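Local coordinates for protein cupin 2, conserved barrel (Desulfitobacterium hafniense, PDB 2OZJ) that is of unknown function but belongs to the cupin superfamily, whose members share a conserved beta-barrel domain, and assembles as a dimer, at residues 7-11 with 12-16. Numbering follows the deposited sequence. Where two conformers were deposited one is given.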
loop_
_atom_site.group_PDB
_atom_site.type_symbol
_atom_site.label_atom_id
_atom_site.label_comp_id
_atom_site.label_asym_id
_atom_site.label_seq_id
_atom_site.Cartn_x
_atom_site.Cartn_y
_atom_site.Cartn_z
ATOM N N ASN A 7 0.789 2.339 -13.839
ATOM C CA ASN A 7 0.543 0.929 -13.956
ATOM C C ASN A 7 -0.514 0.386 -13.004
ATOM O O ASN A 7 -0.471 -0.790 -12.589
ATOM C CB ASN A 7 1.855 0.132 -13.853
ATOM C CG ASN A 7 2.814 0.446 -14.971
ATOM O OD1 ASN A 7 2.407 0.718 -16.115
ATOM N ND2 ASN A 7 4.116 0.451 -14.645
ATOM N N LEU A 8 -1.510 1.241 -12.732
ATOM C CA LEU A 8 -2.610 0.930 -11.819
ATOM C C LEU A 8 -3.934 1.238 -12.474
ATOM O O LEU A 8 -4.011 2.200 -13.276
ATOM C CB LEU A 8 -2.506 1.770 -10.544
ATOM C CG LEU A 8 -1.352 1.420 -9.603
ATOM C CD1 LEU A 8 -1.006 2.638 -8.720
ATOM C CD2 LEU A 8 -1.724 0.172 -8.799
ATOM N N PRO A 9 -4.975 0.443 -12.152
ATOM C CA PRO A 9 -6.236 0.771 -12.829
ATOM C C PRO A 9 -6.841 2.109 -12.413
ATOM O O PRO A 9 -6.734 2.508 -11.237
ATOM C CB PRO A 9 -7.160 -0.372 -12.430
ATOM C CG PRO A 9 -6.592 -1.001 -11.250
ATOM C CD PRO A 9 -5.123 -0.680 -11.202
ATOM N N GLN A 10 -7.434 2.814 -13.379
ATOM C CA GLN A 10 -8.070 4.081 -13.125
ATOM C C GLN A 10 -9.555 4.035 -13.366
ATOM O O GLN A 10 -10.274 4.912 -12.878
ATOM C CB GLN A 10 -7.466 5.160 -14.003
ATOM C CG GLN A 10 -6.022 5.472 -13.671
ATOM C CD GLN A 10 -5.451 6.499 -14.597
ATOM O OE1 GLN A 10 -6.145 7.437 -14.997
ATOM N NE2 GLN A 10 -4.193 6.314 -14.991
ATOM N N GLU A 11 -10.035 3.047 -14.118
ATOM C CA GLU A 11 -11.458 2.973 -14.382
ATOM C C GLU A 11 -12.156 1.726 -13.857
ATOM O O GLU A 11 -13.352 1.780 -13.623
ATOM C CB GLU A 11 -11.738 3.085 -15.881
ATOM C CG GLU A 11 -10.659 3.832 -16.669
ATOM C CD GLU A 11 -11.188 4.504 -17.895
ATOM O OE1 GLU A 11 -12.337 5.031 -17.852
ATOM O OE2 GLU A 11 -10.461 4.496 -18.927
ATOM N N ARG A 12 -11.456 0.595 -13.767
ATOM C CA ARG A 12 -12.053 -0.592 -13.148
ATOM C C ARG A 12 -11.097 -1.104 -12.079
ATOM O O ARG A 12 -9.991 -1.487 -12.386
ATOM C CB ARG A 12 -12.456 -1.654 -14.198
ATOM C CG ARG A 12 -12.020 -3.133 -13.951
ATOM C CD ARG A 12 -12.336 -3.996 -15.189
ATOM N NE ARG A 12 -13.773 -3.930 -15.522
ATOM C CZ ARG A 12 -14.303 -4.469 -16.606
ATOM N NH1 ARG A 12 -13.460 -5.113 -17.370
ATOM N NH2 ARG A 12 -15.626 -4.373 -16.838
ATOM N N PRO A 13 -11.532 -1.087 -10.821
ATOM C CA PRO A 13 -10.683 -1.527 -9.726
ATOM C C PRO A 13 -10.352 -3.015 -9.852
ATOM O O PRO A 13 -11.171 -3.806 -10.385
ATOM C CB PRO A 13 -11.554 -1.263 -8.495
ATOM C CG PRO A 13 -12.934 -1.383 -8.984
ATOM C CD PRO A 13 -12.897 -0.775 -10.355
ATOM N N LEU A 14 -9.162 -3.370 -9.404
ATOM C CA LEU A 14 -8.704 -4.737 -9.421
ATOM C C LEU A 14 -7.976 -4.956 -8.114
ATOM O O LEU A 14 -7.393 -4.024 -7.580
ATOM C CB LEU A 14 -7.754 -4.997 -10.600
ATOM C CG LEU A 14 -8.265 -4.746 -12.027
ATOM C CD1 LEU A 14 -7.097 -4.785 -13.027
ATOM C CD2 LEU A 14 -9.328 -5.740 -12.404
ATOM N N PRO A 15 -7.943 -6.210 -7.654
ATOM C CA PRO A 15 -7.114 -6.549 -6.527
ATOM C C PRO A 15 -5.665 -6.381 -6.915
ATOM O O PRO A 15 -5.236 -6.738 -8.026
ATOM C CB PRO A 15 -7.416 -8.038 -6.303
ATOM C CG PRO A 15 -8.479 -8.389 -7.183
ATOM C CD PRO A 15 -8.630 -7.373 -8.217
ATOM N N LEU A 16 -4.882 -5.881 -5.984
ATOM C CA LEU A 16 -3.533 -5.570 -6.227
ATOM C C LEU A 16 -2.713 -6.827 -6.610
ATOM O O LEU A 16 -1.915 -6.830 -7.557
ATOM C CB LEU A 16 -3.020 -4.880 -4.957
ATOM C CG LEU A 16 -1.778 -4.067 -5.035
ATOM C CD1 LEU A 16 -1.771 -3.000 -6.115
ATOM C CD2 LEU A 16 -1.630 -3.456 -3.586
#
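Pro-9 points its ring across a local chain reversal, with CB and CG touching Arg-12 and Leu-14. The ring carbon CB of Pro-9 lies 3.0 Å from the carbonyl O of Arg-12, a close approach but not a hydrogen bond. CG of Pro-9 is 4.2 Å from CG of Leu-14, so the proline touches the branch point of the leucine. CG of Pro-9 also sits 4.0 Å from the backbone N of Leu-14. At the open end of the reversal, Leu-8 and Leu-16 meet by one methyl each, CD2 of Leu-8 to CD1 of Leu-16 at 4.2 Å. Their side chains cross at a slant. With CG of Leu-16 anti to the backbone N (chi1 -161°), CD1 comes up to Leu-8. Both leucines are buried, whereas Glu-11 and Arg-12 at the bend are exposed. No hydrogen bond joins 7-11 to 12-16; the side-chain contacts are apolar, apart from the Pro-9 ring lying on the Arg-12 carbonyl. Leu-19 packs on Leu-8, Pro-9 and Leu-14. Met-87 of the second subunit packs on Leu-8, and Val-85 of that subunit on Leu-16. The two runs head in nearly opposite directions, 155° apart. The arrangement is a loop that reverses the chain between strands 4-5 and 14-15. In this cupin dimer, Leu-14 and Pro-15 pair antiparallel with a strand of the second subunit, so the sheet runs on across the interface.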